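Local coordinates for TATA-box-binding protein (Methanococcus jannaschii, PDB 2Z8U), which probably binds specifically to the TATA-box promoter element as a general factor in the initiation of archaeal transcription, at residues 30-33 with 34-37; 41-44 with 45-48; 80-83 with 84-88; 132-135 with 136-139; 153-156 with 157-161. All coordinates share one frame; numbering follows the deposited sequence.

Contact 1 of 5, residues 30-33 with 34-37; sequences LEEV and AMIL
The backbone from Leu30 runs as helix and tightens toward Leu37, with Ala34 N 2.9 Å from Leu30 O and Met35 N donating to Glu31 O. This is the short helix 30-36 of the first TBP repeat. Near its C-terminal end Val33 O takes two donors: Leu37 N at 2.9 Å almost straight on (N-H...O 177°), and Ile36 N at 3.0 Å from above the carbonyl plane; the bond from Ile36 N back to Glu32 O is weak. On the outer surface the extended Met35 chain runs back over the preceding turn. Its CG lies 3.3 Å from Glu31 O, and beyond SD the methyl CE comes no nearer than 4.1 Å to OE2 of the Glu31 carboxylate. The inner side is apolar: Leu30, Val33 and Leu37 are buried, packing against strands 50-54 and 59-63 and, through Val33 and Leu37, against helix 77-94. Val33 and Leu37 point the same way, side by side. With CG1 of Val33 turned opposite its own amide nitrogen (chi1 176°), that methyl faces down the helix and meets Leu37 CD1 at 3.5 Å.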
loop_
_atom_site.group_PDB
_atom_site.type_symbol
_atom_site.label_atom_id
_atom_site.label_comp_id
_atom_site.label_asym_id
_atom_site.label_seq_id
_atom_site.Cartn_x
_atom_site.Cartn_y
_atom_site.Cartn_z
ATOM N N LEU B 30 2.429 -7.431 41.735
ATOM C CA LEU B 30 1.893 -6.049 41.632
ATOM C C LEU B 30 0.753 -5.715 42.613
ATOM O O LEU B 30 0.583 -4.548 42.985
ATOM C CB LEU B 30 1.461 -5.752 40.184
ATOM C CG LEU B 30 2.606 -5.810 39.154
ATOM C CD1 LEU B 30 2.076 -5.523 37.771
ATOM C CD2 LEU B 30 3.744 -4.829 39.524
ATOM N N GLU B 31 -0.027 -6.718 43.018
ATOM C CA GLU B 31 -1.031 -6.496 44.066
ATOM C C GLU B 31 -0.388 -5.983 45.384
ATOM O O GLU B 31 -0.897 -5.051 46.007
ATOM C CB GLU B 31 -1.893 -7.739 44.308
ATOM C CG GLU B 31 -2.888 -7.558 45.481
ATOM C CD GLU B 31 -3.846 -8.716 45.668
ATOM O OE1 GLU B 31 -3.638 -9.782 45.033
ATOM O OE2 GLU B 31 -4.818 -8.554 46.452
ATOM N N GLU B 32 0.722 -6.590 45.797
ATOM C CA GLU B 32 1.443 -6.144 46.983
ATOM C C GLU B 32 2.140 -4.798 46.771
ATOM O O GLU B 32 2.209 -3.999 47.689
ATOM C CB GLU B 32 2.450 -7.202 47.438
ATOM C CG GLU B 32 1.774 -8.381 48.146
ATOM C CD GLU B 32 2.758 -9.284 48.863
ATOM O OE1 GLU B 32 3.980 -9.062 48.739
ATOM O OE2 GLU B 32 2.296 -10.222 49.547
ATOM N N VAL B 33 2.648 -4.543 45.564
ATOM C CA VAL B 33 3.214 -3.209 45.229
ATOM C C VAL B 33 2.120 -2.148 45.403
ATOM O O VAL B 33 2.331 -1.101 46.035
ATOM C CB VAL B 33 3.819 -3.195 43.791
ATOM C CG1 VAL B 33 4.312 -1.812 43.397
ATOM C CG2 VAL B 33 4.966 -4.194 43.680
ATOM N N ALA B 34 0.923 -2.430 44.899
ATOM C CA ALA B 34 -0.183 -1.484 45.061
ATOM C C ALA B 34 -0.587 -1.266 46.522
ATOM O O ALA B 34 -1.065 -0.182 46.886
ATOM C CB ALA B 34 -1.378 -1.918 44.219
ATOM N N MET B 35 -0.386 -2.279 47.366
ATOM C CA MET B 35 -0.646 -2.126 48.802
ATOM C C MET B 35 0.289 -1.136 49.493
ATOM O O MET B 35 -0.044 -0.594 50.537
ATOM C CB MET B 35 -0.538 -3.461 49.524
ATOM C CG MET B 35 -1.651 -4.412 49.192
ATOM S SD MET B 35 -1.374 -5.947 50.071
ATOM C CE MET B 35 -2.808 -6.858 49.637
ATOM N N ILE B 36 1.459 -0.904 48.931
ATOM C CA ILE B 36 2.388 -0.041 49.655
ATOM C C ILE B 36 2.727 1.267 48.968
ATOM O O ILE B 36 2.988 2.260 49.649
ATOM C CB ILE B 36 3.663 -0.783 50.097
ATOM C CG1 ILE B 36 4.371 -1.372 48.891
ATOM C CG2 ILE B 36 3.328 -1.823 51.211
ATOM C CD1 ILE B 36 5.679 -2.053 49.183
ATOM N N LEU B 37 2.732 1.294 47.643
ATOM C CA LEU B 37 2.952 2.567 46.958
ATOM C C LEU B 37 1.729 3.461 47.051
ATOM O O LEU B 37 0.632 3.062 46.673
ATOM C CB LEU B 37 3.335 2.373 45.497
ATOM C CG LEU B 37 4.603 1.579 45.211
ATOM C CD1 LEU B 37 4.895 1.648 43.716
ATOM C CD2 LEU B 37 5.783 2.094 46.029
#

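Contact 2 of 5, residues 41-44 with 45-48; sequences EYEP and EQFP
Two amides converge on one oxygen where Glu43 faces Gln46 and Phe47. Phe47 N comes to Glu43 O nearly end-on, at 2.9 Å, whereas Gln46 N meets it from above the carbonyl plane; the backbone torsions of Pro44 and Glu45 are those of a type I turn. The amide of Glu43 is served by a water, which accepts from Glu43 N at 2.8 Å and donates to Phe47 O at 2.6 Å, bridging the two limbs of the loop. Phe47 O also receives a CA-H...O contact from Pro44 CA at 3.3 Å. These residues form the loop after strand 40-41, the stirrup of the first repeat in the TBP saddle, which packs through Phe47 on Glu184 of the second subunit. Alongside, the Glu43 carboxylate and Gln46 amide stack with their planes 9° apart, and Gln46 OE1 lies 3.3 Å from Glu43 CB. Glu41 OE1 is engaged by Arg53 in a salt bridge, and Tyr42 OH has a weak bond to Arg65. Pro44 CD sits 3.8 Å above the centre of the Tyr42 ring, at whose edge Pro48 O lies 3.7 Å from CE1.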
loop_
_atom_site.group_PDB
_atom_site.type_symbol
_atom_site.label_atom_id
_atom_site.label_comp_id
_atom_site.label_asym_id
_atom_site.label_seq_id
_atom_site.Cartn_x
_atom_site.Cartn_y
_atom_site.Cartn_z
ATOM N N GLU B 41 -1.975 3.168 40.660
ATOM C CA GLU B 41 -3.142 2.742 39.892
ATOM C C GLU B 41 -2.856 1.352 39.330
ATOM O O GLU B 41 -1.892 1.173 38.560
ATOM C CB GLU B 41 -3.402 3.737 38.763
ATOM C CG GLU B 41 -4.668 3.465 37.950
ATOM C CD GLU B 41 -4.860 4.419 36.763
ATOM O OE1 GLU B 41 -3.997 5.292 36.529
ATOM O OE2 GLU B 41 -5.890 4.289 36.058
ATOM N N TYR B 42 -3.663 0.370 39.727
ATOM C CA TYR B 42 -3.497 -1.005 39.249
ATOM C C TYR B 42 -4.837 -1.692 38.997
ATOM O O TYR B 42 -5.582 -1.964 39.934
ATOM C CB TYR B 42 -2.648 -1.826 40.239
ATOM C CG TYR B 42 -2.391 -3.263 39.827
ATOM C CD1 TYR B 42 -1.842 -3.570 38.578
ATOM C CD2 TYR B 42 -2.675 -4.312 40.697
ATOM C CE1 TYR B 42 -1.601 -4.888 38.204
ATOM C CE2 TYR B 42 -2.431 -5.629 40.335
ATOM C CZ TYR B 42 -1.888 -5.907 39.086
ATOM O OH TYR B 42 -1.652 -7.221 38.717
ATOM N N GLU B 43 -5.132 -1.956 37.727
ATOM C CA GLU B 43 -6.384 -2.606 37.315
ATOM C C GLU B 43 -6.019 -3.750 36.383
ATOM O O GLU B 43 -6.026 -3.579 35.156
ATOM C CB GLU B 43 -7.289 -1.617 36.574
ATOM C CG GLU B 43 -7.079 -0.141 36.922
ATOM C CD GLU B 43 -8.171 0.425 37.812
ATOM O OE1 GLU B 43 -8.155 1.656 38.049
ATOM O OE2 GLU B 43 -9.049 -0.344 38.266
ATOM N N PRO B 44 -5.654 -4.909 36.957
ATOM C CA PRO B 44 -5.081 -6.013 36.179
ATOM C C PRO B 44 -6.016 -6.605 35.112
ATOM O O PRO B 44 -5.540 -7.171 34.126
ATOM C CB PRO B 44 -4.732 -7.056 37.244
ATOM C CG PRO B 44 -5.563 -6.708 38.437
ATOM C CD PRO B 44 -5.739 -5.225 38.397
ATOM N N GLU B 45 -7.326 -6.461 35.308
ATOM C CA GLU B 45 -8.311 -6.905 34.328
ATOM C C GLU B 45 -8.372 -5.987 33.106
ATOM O O GLU B 45 -8.810 -6.398 32.035
ATOM C CB GLU B 45 -9.688 -7.028 34.981
ATOM C CG GLU B 45 -9.689 -7.889 36.241
ATOM C CD GLU B 45 -9.069 -9.260 36.009
ATOM O OE1 GLU B 45 -9.698 -10.084 35.310
ATOM O OE2 GLU B 45 -7.955 -9.513 36.524
ATOM N N GLN B 46 -7.918 -4.747 33.278
ATOM C CA GLN B 46 -7.962 -3.742 32.225
ATOM C C GLN B 46 -6.619 -3.628 31.528
ATOM O O GLN B 46 -6.555 -3.510 30.300
ATOM C CB GLN B 46 -8.330 -2.379 32.814
ATOM C CG GLN B 46 -9.534 -2.408 33.750
ATOM C CD GLN B 46 -9.870 -1.048 34.358
ATOM O OE1 GLN B 46 -9.097 -0.082 34.245
ATOM N NE2 GLN B 46 -11.022 -0.972 35.021
ATOM N N PHE B 47 -5.554 -3.665 32.330
ATOM C CA PHE B 47 -4.194 -3.388 31.881
ATOM C C PHE B 47 -3.192 -4.096 32.825
ATOM O O PHE B 47 -3.375 -4.079 34.044
ATOM C CB PHE B 47 -3.958 -1.867 31.853
ATOM C CG PHE B 47 -2.592 -1.474 31.387
ATOM C CD1 PHE B 47 -2.277 -1.473 30.032
ATOM C CD2 PHE B 47 -1.610 -1.112 32.301
ATOM C CE1 PHE B 47 -1.000 -1.116 29.596
ATOM C CE2 PHE B 47 -0.329 -0.756 31.877
ATOM C CZ PHE B 47 -0.022 -0.756 30.522
ATOM N N PRO B 48 -2.144 -4.739 32.265
ATOM C CA PRO B 48 -1.314 -5.598 33.107
ATOM C C PRO B 48 -0.315 -4.855 34.010
ATOM O O PRO B 48 0.164 -5.444 34.972
ATOM C CB PRO B 48 -0.552 -6.460 32.081
ATOM C CG PRO B 48 -1.234 -6.190 30.731
ATOM C CD PRO B 48 -1.675 -4.769 30.870
HETATM O O HOH W 1 -3.410 -1.937 35.552
#

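Contact 3 of 5, residues 80-83 with 84-88; sequences AEIA and IKKII
Glu81 and Lys85, one helical turn apart, lie alongside each other and close a salt bridge at their ends, with Lys85 NZ 2.7 Å from Glu81 OE2. The ammonium comes from above the carboxylate plane. Two different conformations bring the groups together. Glu81 is stretched out, its CG opposite the backbone nitrogen (chi1 -173°). Lys85 runs nearly straight to CE, passing CD within 3.8 Å of Glu81 CG, and bends only at its last torsion (chi4 67°), which swings NZ onto the acid. The pair flanks the loop preceding strand 105-114, where Glu81 touches Ile104 and Lys85 touches Pro102. Beneath it the backbone is ordinary alpha-helix: Ile84 N donates to Ala80 O and Lys85 N to Glu81 O. Residues 80-88 lie in the first repeat, on the long helix 77-94, which in the TBP fold covers the convex side of the saddle-shaped sheet. Its buried side is made of Ala80, Ala83, Ile84, Ile87 and Ile88, with Ile84 packed on Val20 and Leu61, and Ile87 on Cys52 and Leu54. The CG1 branches of Ile84 and Ile87 turn back toward the preceding turn, each 3.4 Å from a carbonyl: Ile84 CG1 from Ala80 O and Ile87 CG1 from Ala83 O. Toward solvent, the fully extended Lys86 lies beside Ile82; its CE touches Ile82 CG2 at 3.8 Å, the ammonium continuing past that methyl.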
loop_
_atom_site.group_PDB
_atom_site.type_symbol
_atom_site.label_atom_id
_atom_site.label_comp_id
_atom_site.label_asym_id
_atom_site.label_seq_id
_atom_site.Cartn_x
_atom_site.Cartn_y
_atom_site.Cartn_z
ATOM N N ALA B 80 15.730 10.524 37.503
ATOM C CA ALA B 80 14.936 9.317 37.330
ATOM C C ALA B 80 15.475 8.183 38.203
ATOM O O ALA B 80 14.707 7.523 38.872
ATOM C CB ALA B 80 14.884 8.898 35.884
ATOM N N GLU B 81 16.789 7.957 38.188
ATOM C CA GLU B 81 17.381 6.874 39.000
ATOM C C GLU B 81 17.122 7.059 40.506
ATOM O O GLU B 81 16.853 6.087 41.237
ATOM C CB GLU B 81 18.882 6.747 38.728
ATOM C CG GLU B 81 19.491 5.503 39.448
ATOM C CD GLU B 81 20.898 5.182 38.974
ATOM O OE1 GLU B 81 21.294 5.668 37.885
ATOM O OE2 GLU B 81 21.603 4.434 39.689
ATOM N N ILE B 82 17.212 8.307 40.966
ATOM C CA ILE B 82 16.913 8.630 42.362
ATOM C C ILE B 82 15.473 8.245 42.716
ATOM O O ILE B 82 15.247 7.583 43.730
ATOM C CB ILE B 82 17.251 10.117 42.689
ATOM C CG1 ILE B 82 18.773 10.296 42.651
ATOM C CG2 ILE B 82 16.719 10.539 44.056
ATOM C CD1 ILE B 82 19.262 11.743 42.598
ATOM N N ALA B 83 14.521 8.647 41.865
ATOM C CA ALA B 83 13.119 8.289 42.043
ATOM C C ALA B 83 12.915 6.792 42.056
ATOM O O ALA B 83 12.201 6.283 42.916
ATOM C CB ALA B 83 12.254 8.922 40.963
ATOM N N ILE B 84 13.541 6.103 41.113
ATOM C CA ILE B 84 13.412 4.635 41.018
ATOM C C ILE B 84 13.983 3.974 42.278
ATOM O O ILE B 84 13.344 3.112 42.869
ATOM C CB ILE B 84 14.046 4.064 39.716
ATOM C CG1 ILE B 84 13.198 4.473 38.507
ATOM C CG2 ILE B 84 14.144 2.486 39.789
ATOM C CD1 ILE B 84 13.919 4.361 37.099
ATOM N N LYS B 85 15.162 4.403 42.727
ATOM C CA LYS B 85 15.729 3.795 43.929
ATOM C C LYS B 85 14.878 4.005 45.215
ATOM O O LYS B 85 14.896 3.185 46.120
ATOM C CB LYS B 85 17.203 4.161 44.102
ATOM C CG LYS B 85 18.119 3.314 43.181
ATOM C CD LYS B 85 19.470 3.949 42.902
ATOM C CE LYS B 85 20.464 2.916 42.252
ATOM N NZ LYS B 85 20.164 2.400 40.820
ATOM N N LYS B 86 14.138 5.108 45.270
ATOM C CA LYS B 86 13.242 5.392 46.397
ATOM C C LYS B 86 12.101 4.395 46.432
ATOM O O LYS B 86 11.733 3.856 47.502
ATOM C CB LYS B 86 12.686 6.811 46.258
ATOM C CG LYS B 86 13.659 7.883 46.740
ATOM C CD LYS B 86 13.077 9.289 46.635
ATOM C CE LYS B 86 14.169 10.342 46.896
ATOM N NZ LYS B 86 13.616 11.721 46.760
ATOM N N ILE B 87 11.539 4.145 45.247
ATOM C CA ILE B 87 10.494 3.115 45.078
ATOM C C ILE B 87 11.031 1.723 45.423
ATOM O O ILE B 87 10.354 0.965 46.136
ATOM C CB ILE B 87 9.895 3.172 43.649
ATOM C CG1 ILE B 87 9.270 4.566 43.386
ATOM C CG2 ILE B 87 8.933 2.007 43.383
ATOM C CD1 ILE B 87 7.968 4.858 44.119
ATOM N N ILE B 88 12.223 1.384 44.903
ATOM C CA ILE B 88 12.903 0.109 45.214
ATOM C C ILE B 88 13.050 -0.109 46.737
ATOM O O ILE B 88 12.735 -1.180 47.266
ATOM C CB ILE B 88 14.293 0.022 44.472
ATOM C CG1 ILE B 88 14.051 -0.156 42.961
ATOM C CG2 ILE B 88 15.200 -1.091 45.069
ATOM C CD1 ILE B 88 15.313 -0.185 42.115
#

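Contact 4 of 5, residues 132-135 with 136-139; sequences EYEP and EQFP
Glu132 meets the Phe138 ring through its backbone, its O lying at the ring edge 4.3 Å from CE1. The Glu132 carboxylate is occupied otherwise: OE1 accepts Tyr133 N at 3.0 Å on its anti lone pair, and Asn17 of the second subunit also donates to it. Tyr133 follows with its CA near Phe138 CZ, while its ring packs on helix 121-127 and carries Pro135 CD 3.6 Å above its centre. Glu134 is the hub of the turn. Its O receives Gln137 N at 2.8 Å from above the carbonyl plane and Phe138 N at 3.0 Å closer to that plane. This is the stirrup loop of the second repeat, the counterpart of residues 41-48 in the first. Here CG of Phe138 sits between the backbone N and the carbonyl carbon (chi1 57°), a setting that folds the ring back under Glu134: Glu134 O lies over one face and Glu134 CB touches Phe138 CE2 at 3.6 Å. The Glu134 carboxylate places OE1 3.4 Å from Glu136 OE1, a close approach of like charges with the planes 80° apart; each acid has a donor of its own, Asn17 of the second subunit for Glu134 OE2 and Gln137 NE2 for Glu136 OE1, at 2.8 Å. Pro135 ends the segment, its CA making a CA-H...O contact with Phe138 O.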
loop_
_atom_site.group_PDB
_atom_site.type_symbol
_atom_site.label_atom_id
_atom_site.label_comp_id
_atom_site.label_asym_id
_atom_site.label_seq_id
_atom_site.Cartn_x
_atom_site.Cartn_y
_atom_site.Cartn_z
ATOM N N GLU B 132 7.454 18.913 6.966
ATOM C CA GLU B 132 6.043 19.273 6.767
ATOM C C GLU B 132 5.678 20.451 7.629
ATOM O O GLU B 132 6.243 20.649 8.712
ATOM C CB GLU B 132 5.063 18.137 7.085
ATOM C CG GLU B 132 4.525 17.399 5.854
ATOM C CD GLU B 132 3.610 18.203 4.913
ATOM O OE1 GLU B 132 3.304 19.401 5.149
ATOM O OE2 GLU B 132 3.172 17.586 3.923
ATOM N N TYR B 133 4.708 21.214 7.139
ATOM C CA TYR B 133 4.282 22.439 7.781
ATOM C C TYR B 133 2.861 22.685 7.348
ATOM O O TYR B 133 2.578 22.789 6.136
ATOM C CB TYR B 133 5.198 23.588 7.369
ATOM C CG TYR B 133 4.839 24.930 7.949
ATOM C CD1 TYR B 133 4.750 25.112 9.320
ATOM C CD2 TYR B 133 4.616 26.031 7.119
ATOM C CE1 TYR B 133 4.427 26.364 9.867
ATOM C CE2 TYR B 133 4.299 27.282 7.650
ATOM C CZ TYR B 133 4.202 27.437 9.023
ATOM O OH TYR B 133 3.893 28.673 9.564
ATOM N N GLU B 134 1.965 22.734 8.327
ATOM C CA GLU B 134 0.554 23.008 8.096
ATOM C C GLU B 134 0.038 23.787 9.279
ATOM O O GLU B 134 -0.550 23.184 10.182
ATOM C CB GLU B 134 -0.233 21.696 8.001
ATOM C CG GLU B 134 -0.380 21.159 6.634
ATOM C CD GLU B 134 -1.343 21.969 5.784
ATOM O OE1 GLU B 134 -2.457 22.322 6.243
ATOM O OE2 GLU B 134 -0.971 22.250 4.643
ATOM N N PRO B 135 0.276 25.123 9.302
ATOM C CA PRO B 135 -0.040 25.918 10.499
ATOM C C PRO B 135 -1.498 25.842 10.973
ATOM O O PRO B 135 -1.757 26.025 12.155
ATOM C CB PRO B 135 0.363 27.357 10.110
ATOM C CG PRO B 135 0.593 27.350 8.652
ATOM C CD PRO B 135 0.895 25.941 8.238
ATOM N N GLU B 136 -2.430 25.549 10.072
ATOM C CA GLU B 136 -3.837 25.378 10.452
ATOM C C GLU B 136 -4.091 24.073 11.215
ATOM O O GLU B 136 -5.127 23.928 11.871
ATOM C CB GLU B 136 -4.750 25.454 9.223
ATOM C CG GLU B 136 -4.242 24.653 8.030
ATOM C CD GLU B 136 -5.346 24.164 7.136
ATOM O OE1 GLU B 136 -5.691 22.966 7.241
ATOM O OE2 GLU B 136 -5.875 24.975 6.335
ATOM N N GLN B 137 -3.155 23.128 11.124
ATOM C CA GLN B 137 -3.332 21.816 11.743
ATOM C C GLN B 137 -2.440 21.627 12.970
ATOM O O GLN B 137 -2.767 20.867 13.875
ATOM C CB GLN B 137 -3.109 20.689 10.725
ATOM C CG GLN B 137 -4.151 20.619 9.586
ATOM C CD GLN B 137 -5.595 20.569 10.073
ATOM O OE1 GLN B 137 -5.913 19.884 11.047
ATOM N NE2 GLN B 137 -6.477 21.297 9.395
ATOM N N PHE B 138 -1.311 22.312 12.996
ATOM C CA PHE B 138 -0.382 22.220 14.113
ATOM C C PHE B 138 0.641 23.336 14.028
ATOM O O PHE B 138 1.026 23.751 12.932
ATOM C CB PHE B 138 0.314 20.833 14.163
ATOM C CG PHE B 138 1.060 20.469 12.905
ATOM C CD1 PHE B 138 2.428 20.680 12.807
ATOM C CD2 PHE B 138 0.396 19.895 11.816
ATOM C CE1 PHE B 138 3.121 20.354 11.634
ATOM C CE2 PHE B 138 1.093 19.563 10.639
ATOM C CZ PHE B 138 2.447 19.787 10.553
ATOM N N PRO B 139 1.119 23.811 15.188
ATOM C CA PRO B 139 2.114 24.859 15.154
ATOM C C PRO B 139 3.493 24.232 14.884
ATOM O O PRO B 139 3.762 23.126 15.360
ATOM C CB PRO B 139 2.053 25.415 16.585
ATOM C CG PRO B 139 1.745 24.240 17.410
ATOM C CD PRO B 139 0.792 23.411 16.577
#

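Contact 5 of 5, residues 153-156 with 157-161; sequences LIFG and SGKVV
Phe155 reaches across the hairpin to Lys159 and Val161. Its CB sits 3.7 Å from Lys159 O and 3.8 Å from Ser157 OG. From there the ring passes back beside the opposite strand: CD2 approaches Lys159 O at 3.5 Å, an oxygen lying at the ring edge, and CE2 beyond it meets Val161 CG2 at 3.8 Å, this methyl lying in the ring plane. CG lies opposite the carbonyl carbon (chi1 -60°), which directs the ring along the strands and not out over the turn. The backbone beneath is a beta hairpin, strands 149-154 and 159-163 joined by a type I turn from Phe155 to Gly158 with a G1 bulge at Gly158, whose positive phi of 105° suits glycine. Gly158 N donates to Phe155 O at 2.9 Å, and Phe155 N donates to Lys159 O. Leu153 and Val161 form a hydrogen-bonded pair, each N 2.8 Å from the other's O. Ser157 adds an ST turn, its OG accepting Lys159 N at 3.2 Å. Phenylalanines at this position in TBP relatives insert into DNA, consistent with a similar role for Phe155; in the crystal it packs instead on Gln137 of the second subunit.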
loop_
_atom_site.group_PDB
_atom_site.type_symbol
_atom_site.label_atom_id
_atom_site.label_comp_id
_atom_site.label_asym_id
_atom_site.label_seq_id
_atom_site.Cartn_x
_atom_site.Cartn_y
_atom_site.Cartn_z
ATOM N N LEU B 153 11.026 19.563 15.804
ATOM C CA LEU B 153 9.996 20.564 15.564
ATOM C C LEU B 153 10.641 21.937 15.644
ATOM O O LEU B 153 11.349 22.251 16.612
ATOM C CB LEU B 153 8.873 20.464 16.593
ATOM C CG LEU B 153 8.442 19.057 17.020
ATOM C CD1 LEU B 153 7.545 19.162 18.237
ATOM C CD2 LEU B 153 7.728 18.346 15.884
ATOM N N ILE B 154 10.415 22.741 14.621
ATOM C CA ILE B 154 10.977 24.081 14.558
ATOM C C ILE B 154 9.840 25.083 14.561
ATOM O O ILE B 154 8.935 24.992 13.722
ATOM C CB ILE B 154 11.800 24.282 13.268
ATOM C CG1 ILE B 154 12.919 23.230 13.165
ATOM C CG2 ILE B 154 12.348 25.722 13.239
ATOM C CD1 ILE B 154 13.627 23.155 11.802
ATOM N N PHE B 155 9.908 26.055 15.469
ATOM C CA PHE B 155 8.857 27.061 15.618
ATOM C C PHE B 155 9.272 28.410 15.038
ATOM O O PHE B 155 10.475 28.691 14.925
ATOM C CB PHE B 155 8.436 27.154 17.092
ATOM C CG PHE B 155 7.909 25.854 17.622
ATOM C CD1 PHE B 155 6.601 25.469 17.339
ATOM C CD2 PHE B 155 8.742 24.967 18.303
ATOM C CE1 PHE B 155 6.105 24.234 17.769
ATOM C CE2 PHE B 155 8.252 23.721 18.743
ATOM C CZ PHE B 155 6.931 23.369 18.481
ATOM N N GLY B 156 8.277 29.213 14.635
ATOM C CA GLY B 156 8.525 30.553 14.051
ATOM C C GLY B 156 9.293 31.466 14.998
ATOM O O GLY B 156 9.930 32.434 14.573
ATOM N N SER B 157 9.243 31.149 16.288
ATOM C CA SER B 157 9.963 31.919 17.306
ATOM C C SER B 157 11.483 31.702 17.223
ATOM O O SER B 157 12.257 32.515 17.734
ATOM C CB SER B 157 9.480 31.500 18.706
ATOM O OG SER B 157 9.757 30.134 18.956
ATOM N N GLY B 158 11.900 30.596 16.608
ATOM C CA GLY B 158 13.307 30.174 16.657
ATOM C C GLY B 158 13.535 28.994 17.603
ATOM O O GLY B 158 14.580 28.366 17.552
ATOM N N LYS B 159 12.555 28.684 18.450
ATOM C CA LYS B 159 12.639 27.486 19.319
ATOM C C LYS B 159 12.652 26.214 18.482
ATOM O O LYS B 159 11.919 26.093 17.493
ATOM C CB LYS B 159 11.493 27.440 20.332
ATOM C CG LYS B 159 11.563 26.286 21.409
ATOM C CD LYS B 159 10.653 26.697 22.606
ATOM C CE LYS B 159 11.035 26.039 23.896
ATOM N NZ LYS B 159 10.471 26.814 25.062
ATOM N N VAL B 160 13.501 25.274 18.895
ATOM C CA VAL B 160 13.641 23.972 18.234
ATOM C C VAL B 160 13.470 22.936 19.336
ATOM O O VAL B 160 14.036 23.091 20.433
ATOM C CB VAL B 160 15.065 23.814 17.639
ATOM C CG1 VAL B 160 15.302 22.406 17.141
ATOM C CG2 VAL B 160 15.287 24.809 16.517
ATOM N N VAL B 161 12.703 21.893 19.059
ATOM C CA VAL B 161 12.539 20.806 20.021
ATOM C C VAL B 161 13.011 19.565 19.294
ATOM O O VAL B 161 12.563 19.284 18.175
ATOM C CB VAL B 161 11.057 20.633 20.443
ATOM C CG1 VAL B 161 10.848 19.360 21.310
ATOM C CG2 VAL B 161 10.537 21.885 21.142
#

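Overall arrangement
The five contacts divide between the two repeats of the saddle. In the first, contacts 1 and 2 lie about 12 Å apart between centres, and the short helix touches the stirrup, Leu30 CD1 lying 3.4 Å from Pro48 O. The same helix reaches contact 3 through Leu37 CD2 and Ile87 CD1, 4.0 Å apart. In the second repeat, contacts 4 and 5 are joined where Pro139 O comes within 3.5 Å of Phe155 CE1, bringing the stirrup against the hairpin whose phenylalanine is expected to act on DNA. The equivalent stirrups, contacts 2 and 4, stand about 37 Å apart between centres. Contacts 4 and 5 both meet the second subunit.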